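Local coordinates for protein DNA methyltransferase (PDB 4ONQ) that probably transfers methyl groups from S-adenosyl-L-methionine to C5 of cytosine in DNA, de novo, through its catalytic domain, at residues Ile13-Pro18 and Leu86-Arg91; Pro38-Glu43 and Arg343-Val348; Gly51-Ile56 and Pro65-Ser70; Gly243-Tyr248 and Arg271-Gln276. The protein carries 5 engineered substitutions. All blocks are in the same frame, centred on the assembly; numbering follows the deposited sequence.

Contact 1 of 4, residues Ile13-Pro18 and Leu86-Arg91; sequences IGFGVP and LPVENR
Phe15 and Val88 meet at about a right angle, and both valine methyls take part. CG2 meets the ring atoms CD2 and CE2 and lies 3.4 Å from Phe15 CD2. CG1 lies at the root of the side chain, 3.5 Å from Phe15 CB and close to CG as well. The phenylalanine CG points opposite to the carbonyl carbon (chi1 -65°), which turns the ring toward the valine. Arg91 flanks this pair: its NH1 comes to 4.1 Å from Phe15 CB. The same nitrogen is 4.3 Å from Gly16 O, too long for a hydrogen bond. The arginine chain is extended from CG to NE, and Val88 CB lies over one guanidinium face, displaced toward its rim.

The next shell fixes both sides. Residues Ile13-Gly16 form a type II' beta turn, closed by Gly16 N to Ile13 O at 2.7 Å. Glycine suits its positive-phi corner at Gly14 (phi 57°). The charge partner of Arg91 lies outside both loops: Glu66, on the edge strand 66-69. Glu66 OE2 pairs with Arg91 NH1 and accepts a hydrogen bond from Phe15 N. The loop before strand 39-45 thus packs on the loop after strand 79-84. Their direct contact is mainly apolar packing, with no hydrogen bond. Its polar grip comes through the Glu66 carboxylate, which would probably neutralise the arginine charge beside the phenylalanine.

Contact 2 of 4, residues Pro38-Glu43 and Arg343-Val348; sequences PFFYYE and RILDLV
Leu345 projects from helix 337-352 into the angle between Pro38 and Phe40. From CB, its CG runs anti to the backbone N (chi1 170°), and this carries both methyls toward strand 39-45. CD1 meets Phe40 CB at 3.8 Å and Pro38 CG at 4.1 Å. CD2 goes over one face of the Phe40 ring, at 3.5 Å from Phe40 CG. It stands 22° off the ring normal, a CH-pi contact displaced toward the CG side of the ring. The two side chains cross at about a right angle; of the leucine, CD2 is the atom over the ring, while CD1 lies against Phe40 CB. One helical turn on, Val348 CG1 reaches Pro38 CG at 3.9 Å. An alanine at Leu345 would remove both methyls, and would probably leave the Phe40 face without its cover and a gap beside the proline.

Val310 of the adjacent parallel strand 309-312 also touches Leu345 and Pro38, and Ile83 touches Phe40 from strand 79-84. The helix therefore packs on the central sheet of a class I methyltransferase fold. In the common order of that fold, a helix after strand 309-312 would lead into the strand occupied here by 39-45. Here the two lie at opposite ends of the chain, consistent with the rearranged domain order of DRM enzymes. The join is wholly apolar and buried, and depends on shape and exclusion of water.

Contact 3 of 4, residues Gly51-Ile56 and Pro65-Ser70; sequences GVWDTI and PEFVDS
Trp53 and Pro65 bring the two backbones closest, with the CA atom of Trp53 8.0 Å from the CA atom of Pro65, where helix 50-59 lies beside strand 66-69. This is part of a beta-alpha-beta crossover in the methyltransferase fold. Strand 39-45 leads into the helix, and the helix returns to strand 66-69, which runs parallel to the first with antiparallel strand 79-84 between them.

The Trp53 indole fills the space between helix and strand. Its CG is anti to the carbonyl carbon (chi1 -83°), which turns the ring system toward the strand. At the benzene end, Trp53 CZ3 meets Pro65 CB at 3.8 Å. Toward the pyrrole end, Phe67 CE1 stands over one indole face, 3.8 Å from Trp53 CE2. The phenylalanine presents its edge, and the planes are at 82°, a T-shaped (edge-to-face) pair with the centroids of the Phe67 ring and the Trp53 five-membered ring 5.3 Å apart. Pro65 CB also lies beside one face of the Phe67 ring, so the proline touches both aromatics.

The opposite face of the indole is covered from its own helix by Ile56 CD1. Ile83 of strand 79-84 touches both Trp53 and Pro65 as well. The indole N-H is used: NE1 donates to Ala46 O, in the link before the helix, and this probably fixes the ring's rotation. Within the helix, Gly51 O accepts two bonds from Thr55: the backbone N reaches it from one face of its plane, and OG1 from the other at 2.8 Å.

Contact 4 of 4, residues Gly243-Tyr248 and Arg271-Gln276; sequences GEVALY and RSWWEQ
Glu244 meets the Trp273 indole with its base and its backbone, not with its carboxylate. Its CB is 4.0 Å from Trp273 CZ3, and its carbonyl O is 3.7 Å from Trp273 CH2. That O also accepts the helical bond from Tyr248 N. The glutamate chain then bends (chi2 82°) and leads away. OE2 is hydrogen-bonded to Ser235 OG, and the side chain lies about 6 Å from the bound sinefungin. Val245 comes next, with CG2 over one face of the indole, 3.9 Å from Trp273 CE2. The methyl makes a CH-pi contact with the five-membered ring. One turn past Glu244, Tyr248 CB lies at the indole edge, in plane, 3.7 Å from Trp273 CZ2. The rings form a T-shaped (edge-to-face) pair, the Trp273 edge toward the Tyr248 face. Their planes are at 87°, with the centroids of the Tyr248 ring and the Trp273 six-membered ring 5.6 Å apart.

Trp273 is thus a large side chain that bridges the helices. A serine in its place would probably open a gap between them, leaving the Val245 methyl and the Tyr248 ring without their aromatic partner.

Over these segments the axes of 243-248 and 271-276 come within 11.8 Å and run nearly parallel, at 16°. The pair belongs to the Rossmann-like half of the fold, where helix 242-249 follows strand 231-236 and helix 264-276 follows strand 254-260. Glu244 and Trp274 both touch Val257 of that second strand, so the helices share one side of the sheet. Helix 213-220 packs against helix 242-249 through Val213, Val216 and Leu220.

In the fold
All four contacts surround one mixed seven-stranded sheet. Contacts 1, 2 and 3 gather at the half holding strands 39-45, 79-84 and 66-69, with centres 16 to 20 Å apart. They touch: Glu66 joins contact 3 to contact 1, Phe39 packs on Leu86 between contacts 1 and 2, and Tyr42 meets Ile56 between contacts 2 and 3. Contact 4 lies apart, 27 Å from contact 3 between centres, near the sinefungin pocket. Along the chain the segments of contacts 1 and 2 alternate, and contact 3 falls between the two segments of contact 1. Contact 2 encloses contacts 3 and 4, which follow in series. It holds the N-terminal strand against the C-terminal helix in this rearranged catalytic domain.

Contact 1 of 4, residues Ile13-Pro18 and Leu86-Arg91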
# COMPACT_ATOMS: atom_id res chain seq x y z
N ILE A 13 8.06 -1.11 13.45
CA ILE A 13 7.83 0.28 13.30
C ILE A 13 8.87 0.94 12.46
O ILE A 13 8.94 2.12 12.39
CB ILE A 13 7.72 0.94 14.65
CG1 ILE A 13 8.91 0.56 15.52
CG2 ILE A 13 6.44 0.49 15.32
CD1 ILE A 13 9.11 1.52 16.66
N GLY A 14 9.69 0.16 11.81
CA GLY A 14 10.71 0.75 11.00
C GLY A 14 11.58 1.68 11.80
O GLY A 14 11.99 1.34 12.89
N PHE A 15 11.83 2.86 11.27
CA PHE A 15 12.61 3.85 11.94
C PHE A 15 11.68 4.67 12.76
O PHE A 15 12.07 5.63 13.34
CB PHE A 15 13.30 4.78 10.97
CG PHE A 15 14.30 4.11 10.13
CD1 PHE A 15 15.41 3.56 10.69
CD2 PHE A 15 14.13 4.02 8.78
CE1 PHE A 15 16.34 2.93 9.92
CE2 PHE A 15 15.05 3.39 8.00
CZ PHE A 15 16.16 2.84 8.57
N GLY A 16 10.43 4.31 12.75
CA GLY A 16 9.47 5.03 13.57
C GLY A 16 8.10 5.14 12.93
O GLY A 16 7.96 5.26 11.72
N VAL A 17 7.07 5.10 13.77
CA VAL A 17 5.70 5.31 13.33
C VAL A 17 5.09 6.42 14.19
O VAL A 17 5.49 6.59 15.34
CB VAL A 17 4.86 4.01 13.41
CG1 VAL A 17 5.37 2.98 12.39
CG2 VAL A 17 4.89 3.43 14.82
N PRO A 18 4.12 7.17 13.64
CA PRO A 18 3.61 8.35 14.33
C PRO A 18 2.91 8.06 15.66
O PRO A 18 2.94 8.88 16.57
CB PRO A 18 2.59 8.91 13.33
CG PRO A 18 2.15 7.75 12.55
CD PRO A 18 3.39 6.92 12.39
N LEU A 86 15.45 7.66 0.98
CA LEU A 86 14.86 8.91 1.46
C LEU A 86 15.46 9.28 2.80
O LEU A 86 15.93 8.41 3.53
CB LEU A 86 13.35 8.73 1.65
CG LEU A 86 12.56 8.25 0.44
CD1 LEU A 86 11.18 7.74 0.84
CD2 LEU A 86 12.45 9.38 -0.57
N PRO A 87 15.43 10.57 3.14
CA PRO A 87 15.72 10.97 4.52
C PRO A 87 14.68 10.35 5.45
O PRO A 87 13.54 10.14 5.04
CB PRO A 87 15.59 12.49 4.50
CG PRO A 87 14.85 12.81 3.24
CD PRO A 87 15.20 11.74 2.27
N VAL A 88 15.08 10.07 6.68
CA VAL A 88 14.27 9.29 7.59
C VAL A 88 13.71 10.19 8.71
O VAL A 88 12.77 9.84 9.41
CB VAL A 88 15.09 8.06 8.11
CG1 VAL A 88 14.71 7.65 9.52
CG2 VAL A 88 14.93 6.89 7.14
N GLU A 89 14.27 11.38 8.81
CA GLU A 89 13.87 12.30 9.87
C GLU A 89 12.90 13.37 9.36
O GLU A 89 12.83 13.64 8.16
CB GLU A 89 15.10 12.95 10.51
CG GLU A 89 16.04 11.94 11.16
CD GLU A 89 17.39 12.53 11.49
OE1 GLU A 89 18.24 11.81 12.06
OE2 GLU A 89 17.62 13.72 11.17
N ASN A 90 12.16 13.96 10.30
CA ASN A 90 11.13 14.95 10.00
C ASN A 90 9.99 14.39 9.15
O ASN A 90 9.49 15.05 8.24
CB ASN A 90 11.74 16.19 9.34
CG ASN A 90 12.83 16.81 10.19
OD1 ASN A 90 12.69 16.96 11.40
ND2 ASN A 90 13.94 17.17 9.55
N ARG A 91 9.59 13.16 9.47
CA ARG A 91 8.44 12.54 8.84
C ARG A 91 7.18 12.95 9.58
O ARG A 91 7.16 12.96 10.81
CB ARG A 91 8.56 11.01 8.89
CG ARG A 91 9.63 10.42 8.01
CD ARG A 91 9.81 8.95 8.32
NE ARG A 91 10.54 8.25 7.27
CZ ARG A 91 10.84 6.96 7.30
NH1 ARG A 91 10.47 6.21 8.34
NH2 ARG A 91 11.51 6.41 6.29

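Contact 2 of 4, residues Pro38-Glu43 and Arg343-Val348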
# COMPACT_ATOMS: atom_id res chain seq x y z
N PRO A 38 17.97 9.97 -8.61
CA PRO A 38 16.66 10.28 -8.03
C PRO A 38 16.46 9.62 -6.68
O PRO A 38 17.31 8.84 -6.24
CB PRO A 38 15.71 9.61 -9.02
CG PRO A 38 16.45 8.37 -9.41
CD PRO A 38 17.92 8.78 -9.47
N PHE A 39 15.35 9.95 -6.02
CA PHE A 39 14.92 9.21 -4.84
C PHE A 39 14.20 7.96 -5.33
O PHE A 39 13.49 8.00 -6.33
CB PHE A 39 13.97 10.05 -3.98
CG PHE A 39 14.67 11.07 -3.14
CD1 PHE A 39 15.45 10.68 -2.06
CD2 PHE A 39 14.54 12.42 -3.41
CE1 PHE A 39 16.09 11.61 -1.27
CE2 PHE A 39 15.18 13.37 -2.62
CZ PHE A 39 15.96 12.96 -1.55
N PHE A 40 14.39 6.85 -4.63
CA PHE A 40 13.66 5.64 -5.01
C PHE A 40 13.00 4.97 -3.82
O PHE A 40 13.49 5.06 -2.69
CB PHE A 40 14.54 4.66 -5.80
CG PHE A 40 15.50 3.88 -4.96
CD1 PHE A 40 15.13 2.66 -4.40
CD2 PHE A 40 16.79 4.34 -4.74
CE1 PHE A 40 16.02 1.93 -3.64
CE2 PHE A 40 17.69 3.60 -3.98
CZ PHE A 40 17.30 2.40 -3.43
N TYR A 41 11.89 4.30 -4.09
CA TYR A 41 11.07 3.69 -3.07
C TYR A 41 10.57 2.37 -3.61
O TYR A 41 9.84 2.33 -4.59
CB TYR A 41 9.91 4.62 -2.75
CG TYR A 41 9.08 4.26 -1.54
CD1 TYR A 41 9.47 4.65 -0.25
CD2 TYR A 41 7.88 3.56 -1.69
CE1 TYR A 41 8.70 4.33 0.85
CE2 TYR A 41 7.09 3.24 -0.60
CZ TYR A 41 7.50 3.62 0.66
OH TYR A 41 6.70 3.30 1.73
N TYR A 42 11.01 1.27 -2.99
CA TYR A 42 10.61 -0.06 -3.41
C TYR A 42 9.89 -0.79 -2.28
O TYR A 42 10.34 -0.79 -1.14
CB TYR A 42 11.82 -0.90 -3.85
CG TYR A 42 11.41 -2.27 -4.31
CD1 TYR A 42 10.82 -2.46 -5.54
CD2 TYR A 42 11.58 -3.38 -3.49
CE1 TYR A 42 10.42 -3.70 -5.96
CE2 TYR A 42 11.17 -4.64 -3.90
CZ TYR A 42 10.59 -4.79 -5.14
OH TYR A 42 10.18 -6.03 -5.59
N GLU A 43 8.76 -1.42 -2.61
CA GLU A 43 7.97 -2.11 -1.60
C GLU A 43 7.87 -3.60 -1.92
O GLU A 43 7.62 -3.98 -3.06
CB GLU A 43 6.57 -1.51 -1.52
CG GLU A 43 5.62 -2.24 -0.58
CD GLU A 43 4.42 -2.83 -1.30
OE1 GLU A 43 4.48 -2.99 -2.54
OE2 GLU A 43 3.41 -3.13 -0.63
N ARG A 343 16.71 -2.57 -13.26
CA ARG A 343 17.24 -2.15 -14.55
C ARG A 343 16.84 -0.71 -14.83
O ARG A 343 17.67 0.12 -15.20
CB ARG A 343 16.70 -3.06 -15.66
CG ARG A 343 17.35 -2.85 -17.02
CD ARG A 343 16.51 -3.44 -18.14
NE ARG A 343 15.50 -2.50 -18.62
CZ ARG A 343 14.19 -2.73 -18.62
NH1 ARG A 343 13.72 -3.90 -18.19
NH2 ARG A 343 13.35 -1.81 -19.07
N ILE A 344 15.56 -0.43 -14.65
CA ILE A 344 15.04 0.90 -14.95
C ILE A 344 15.56 1.98 -14.01
O ILE A 344 15.96 3.06 -14.45
CB ILE A 344 13.50 0.89 -15.00
CG1 ILE A 344 13.05 0.07 -16.21
CG2 ILE A 344 12.94 2.30 -15.05
CD1 ILE A 344 11.59 0.21 -16.52
N LEU A 345 15.58 1.68 -12.71
CA LEU A 345 16.11 2.62 -11.73
C LEU A 345 17.56 2.95 -12.09
O LEU A 345 17.97 4.12 -12.09
CB LEU A 345 16.02 2.06 -10.31
CG LEU A 345 16.76 2.83 -9.21
CD1 LEU A 345 16.34 4.28 -9.17
CD2 LEU A 345 16.55 2.17 -7.86
N ASP A 346 18.33 1.92 -12.42
CA ASP A 346 19.72 2.11 -12.78
C ASP A 346 19.88 2.96 -14.04
O ASP A 346 20.73 3.86 -14.08
CB ASP A 346 20.44 0.77 -12.93
CG ASP A 346 21.94 0.92 -12.95
OD1 ASP A 346 22.55 0.76 -14.03
OD2 ASP A 346 22.52 1.23 -11.88
N LEU A 347 19.08 2.69 -15.06
CA LEU A 347 19.10 3.51 -16.27
C LEU A 347 18.83 4.98 -15.94
O LEU A 347 19.55 5.87 -16.41
CB LEU A 347 18.07 3.01 -17.29
CG LEU A 347 18.45 1.81 -18.15
CD1 LEU A 347 17.22 1.18 -18.78
CD2 LEU A 347 19.44 2.22 -19.23
N VAL A 348 17.82 5.24 -15.10
CA VAL A 348 17.45 6.60 -14.73
C VAL A 348 18.56 7.33 -13.96
O VAL A 348 18.90 8.48 -14.26
CB VAL A 348 16.13 6.63 -13.91
CG1 VAL A 348 15.91 8.00 -13.30
CG2 VAL A 348 14.95 6.24 -14.79

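Contact 3 of 4, residues Gly51-Ile56 and Pro65-Ser70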
# COMPACT_ATOMS: atom_id res chain seq x y z
N GLY A 51 17.37 -15.23 1.83
CA GLY A 51 18.05 -15.05 0.56
C GLY A 51 17.40 -14.04 -0.36
O GLY A 51 18.09 -13.34 -1.12
N VAL A 52 16.08 -13.95 -0.31
CA VAL A 52 15.36 -13.03 -1.18
C VAL A 52 15.63 -11.58 -0.81
O VAL A 52 15.97 -10.76 -1.66
CB VAL A 52 13.84 -13.30 -1.19
CG1 VAL A 52 13.12 -12.24 -2.02
CG2 VAL A 52 13.55 -14.68 -1.73
N TRP A 53 15.50 -11.26 0.47
CA TRP A 53 15.78 -9.91 0.93
C TRP A 53 17.26 -9.57 0.78
O TRP A 53 17.61 -8.43 0.50
CB TRP A 53 15.29 -9.71 2.37
CG TRP A 53 13.83 -9.37 2.44
CD1 TRP A 53 12.82 -10.14 2.94
CD2 TRP A 53 13.21 -8.17 1.96
NE1 TRP A 53 11.62 -9.50 2.81
CE2 TRP A 53 11.83 -8.28 2.21
CE3 TRP A 53 13.69 -7.01 1.35
CZ2 TRP A 53 10.93 -7.28 1.87
CZ3 TRP A 53 12.80 -6.02 1.01
CH2 TRP A 53 11.43 -6.16 1.28
N ASP A 54 18.12 -10.58 0.96
CA ASP A 54 19.53 -10.38 0.66
C ASP A 54 19.73 -9.97 -0.80
O ASP A 54 20.44 -9.00 -1.09
CB ASP A 54 20.34 -11.63 0.99
CG ASP A 54 20.58 -11.80 2.48
OD1 ASP A 54 20.50 -10.79 3.22
OD2 ASP A 54 20.85 -12.94 2.92
N THR A 55 19.09 -10.70 -1.72
CA THR A 55 19.15 -10.40 -3.15
C THR A 55 18.65 -8.99 -3.46
O THR A 55 19.29 -8.24 -4.21
CB THR A 55 18.30 -11.39 -3.96
OG1 THR A 55 18.79 -12.72 -3.77
CG2 THR A 55 18.34 -11.04 -5.45
N ILE A 56 17.50 -8.65 -2.90
CA ILE A 56 16.89 -7.34 -3.12
C ILE A 56 17.81 -6.22 -2.63
O ILE A 56 17.99 -5.22 -3.33
CB ILE A 56 15.51 -7.23 -2.44
CG1 ILE A 56 14.50 -8.14 -3.16
CG2 ILE A 56 15.02 -5.79 -2.46
CD1 ILE A 56 13.18 -8.29 -2.43
N PRO A 65 16.32 -2.99 4.19
CA PRO A 65 14.90 -2.66 4.13
C PRO A 65 14.41 -2.11 5.45
O PRO A 65 15.01 -2.38 6.49
CB PRO A 65 14.23 -4.01 3.85
CG PRO A 65 15.18 -5.01 4.39
CD PRO A 65 16.54 -4.44 4.11
N GLU A 66 13.34 -1.32 5.39
CA GLU A 66 12.67 -0.82 6.57
C GLU A 66 11.36 -1.57 6.67
O GLU A 66 10.47 -1.42 5.83
CB GLU A 66 12.43 0.69 6.44
CG GLU A 66 11.57 1.27 7.56
CD GLU A 66 11.39 2.78 7.45
OE1 GLU A 66 11.57 3.34 6.35
OE2 GLU A 66 11.06 3.40 8.49
N PHE A 67 11.25 -2.40 7.70
CA PHE A 67 10.06 -3.22 7.89
C PHE A 67 9.03 -2.49 8.73
O PHE A 67 9.33 -2.03 9.82
CB PHE A 67 10.42 -4.55 8.55
CG PHE A 67 11.29 -5.44 7.69
CD1 PHE A 67 10.77 -6.06 6.57
CD2 PHE A 67 12.61 -5.67 8.03
CE1 PHE A 67 11.55 -6.88 5.78
CE2 PHE A 67 13.40 -6.49 7.25
CZ PHE A 67 12.87 -7.09 6.12
N VAL A 68 7.82 -2.39 8.20
CA VAL A 68 6.74 -1.73 8.92
C VAL A 68 5.38 -2.39 8.66
O VAL A 68 5.09 -2.87 7.55
CB VAL A 68 6.73 -0.18 8.69
CG1 VAL A 68 7.45 0.18 7.42
CG2 VAL A 68 5.32 0.38 8.71
N ASP A 69 4.59 -2.47 9.73
CA ASP A 69 3.26 -3.05 9.70
C ASP A 69 2.27 -1.90 9.63
O ASP A 69 2.33 -0.97 10.44
CB ASP A 69 3.04 -3.88 10.97
CG ASP A 69 1.82 -4.77 10.87
OD1 ASP A 69 0.81 -4.38 10.23
OD2 ASP A 69 1.86 -5.88 11.45
N SER A 70 1.36 -1.96 8.67
CA SER A 70 0.43 -0.85 8.46
C SER A 70 -0.63 -0.78 9.55
O SER A 70 -1.48 0.11 9.53
CB SER A 70 -0.22 -0.93 7.08
OG SER A 70 0.72 -0.64 6.07

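Contact 4 of 4, residues Gly243-Tyr248 and Arg271-Gln276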
# COMPACT_ATOMS: atom_id res chain seq x y z
N GLY A 243 0.91 5.44 -4.77
CA GLY A 243 1.96 6.44 -4.64
C GLY A 243 1.48 7.84 -4.96
O GLY A 243 1.68 8.77 -4.18
N GLU A 244 0.82 7.98 -6.10
CA GLU A 244 0.33 9.27 -6.57
C GLU A 244 -0.68 9.86 -5.58
O GLU A 244 -0.68 11.07 -5.33
CB GLU A 244 -0.29 9.13 -7.96
CG GLU A 244 0.67 8.65 -9.06
CD GLU A 244 0.87 7.13 -9.08
OE1 GLU A 244 0.67 6.47 -8.04
OE2 GLU A 244 1.23 6.59 -10.15
N VAL A 245 -1.52 9.01 -5.02
CA VAL A 245 -2.52 9.43 -4.05
C VAL A 245 -1.84 9.86 -2.75
O VAL A 245 -2.27 10.81 -2.11
CB VAL A 245 -3.56 8.33 -3.78
CG1 VAL A 245 -4.47 8.70 -2.63
CG2 VAL A 245 -4.37 8.07 -5.04
N ALA A 246 -0.79 9.15 -2.37
CA ALA A 246 -0.00 9.53 -1.20
C ALA A 246 0.61 10.92 -1.39
O ALA A 246 0.46 11.79 -0.53
CB ALA A 246 1.08 8.49 -0.92
N LEU A 247 1.29 11.14 -2.51
CA LEU A 247 1.88 12.45 -2.81
C LEU A 247 0.82 13.53 -2.84
O LEU A 247 1.04 14.65 -2.37
CB LEU A 247 2.61 12.42 -4.15
CG LEU A 247 3.80 11.46 -4.23
CD1 LEU A 247 4.25 11.32 -5.68
CD2 LEU A 247 4.93 11.96 -3.34
N TYR A 248 -0.34 13.21 -3.40
CA TYR A 248 -1.42 14.17 -3.51
C TYR A 248 -1.98 14.56 -2.15
O TYR A 248 -2.24 15.73 -1.88
CB TYR A 248 -2.53 13.64 -4.41
CG TYR A 248 -3.79 14.47 -4.39
CD1 TYR A 248 -3.87 15.66 -5.11
CD2 TYR A 248 -4.90 14.07 -3.66
CE1 TYR A 248 -5.03 16.42 -5.10
CE2 TYR A 248 -6.06 14.82 -3.65
CZ TYR A 248 -6.12 16.00 -4.37
OH TYR A 248 -7.27 16.75 -4.36
N ARG A 271 -6.45 7.35 -14.42
CA ARG A 271 -6.79 8.45 -15.32
C ARG A 271 -8.02 9.21 -14.82
O ARG A 271 -8.02 10.46 -14.75
CB ARG A 271 -7.04 7.91 -16.73
CG ARG A 271 -7.54 8.94 -17.74
CD ARG A 271 -6.51 10.03 -18.02
NE ARG A 271 -5.25 9.49 -18.55
CZ ARG A 271 -4.17 10.23 -18.82
NH1 ARG A 271 -4.19 11.54 -18.62
NH2 ARG A 271 -3.08 9.64 -19.29
N SER A 272 -9.06 8.47 -14.46
CA SER A 272 -10.26 9.07 -13.89
C SER A 272 -9.92 9.90 -12.66
O SER A 272 -10.37 11.03 -12.53
CB SER A 272 -11.30 8.01 -13.54
OG SER A 272 -11.92 7.51 -14.70
N TRP A 273 -9.10 9.33 -11.77
CA TRP A 273 -8.65 10.05 -10.58
C TRP A 273 -7.89 11.33 -10.93
O TRP A 273 -8.01 12.36 -10.26
CB TRP A 273 -7.76 9.15 -9.72
CG TRP A 273 -7.17 9.86 -8.55
CD1 TRP A 273 -7.76 10.09 -7.35
CD2 TRP A 273 -5.85 10.43 -8.47
NE1 TRP A 273 -6.90 10.77 -6.52
CE2 TRP A 273 -5.72 10.99 -7.18
CE3 TRP A 273 -4.78 10.52 -9.35
CZ2 TRP A 273 -4.56 11.63 -6.76
CZ3 TRP A 273 -3.62 11.16 -8.93
CH2 TRP A 273 -3.52 11.71 -7.65
N TRP A 274 -7.07 11.25 -11.96
CA TRP A 274 -6.24 12.33 -12.36
C TRP A 274 -7.06 13.48 -12.80
O TRP A 274 -6.78 14.60 -12.47
CB TRP A 274 -5.30 11.88 -13.46
CG TRP A 274 -4.22 12.85 -13.83
CD1 TRP A 274 -4.24 13.80 -14.81
CD2 TRP A 274 -2.91 12.96 -13.26
NE1 TRP A 274 -3.08 14.45 -14.87
CE2 TRP A 274 -2.25 14.02 -13.97
CE3 TRP A 274 -2.24 12.32 -12.26
CZ2 TRP A 274 -0.98 14.39 -13.68
CZ3 TRP A 274 -0.97 12.72 -11.97
CH2 TRP A 274 -0.35 13.72 -12.67
N GLU A 275 -8.09 13.22 -13.55
CA GLU A 275 -9.03 14.23 -13.90
C GLU A 275 -9.89 14.76 -12.80
O GLU A 275 -10.10 15.92 -12.71
CB GLU A 275 -9.88 13.75 -15.03
CG GLU A 275 -9.04 13.54 -16.24
CD GLU A 275 -9.73 12.83 -17.35
OE1 GLU A 275 -10.97 12.81 -17.39
OE2 GLU A 275 -9.03 12.33 -18.22
N GLN A 276 -10.36 13.89 -11.94
CA GLN A 276 -11.26 14.23 -10.90
C GLN A 276 -10.64 15.13 -9.88
O GLN A 276 -11.30 15.86 -9.21
CB GLN A 276 -11.83 12.97 -10.27
CG GLN A 276 -12.93 12.37 -11.11
CD GLN A 276 -13.39 11.00 -10.66
OE1 GLN A 276 -13.35 10.68 -9.51
NE2 GLN A 276 -13.84 10.20 -11.59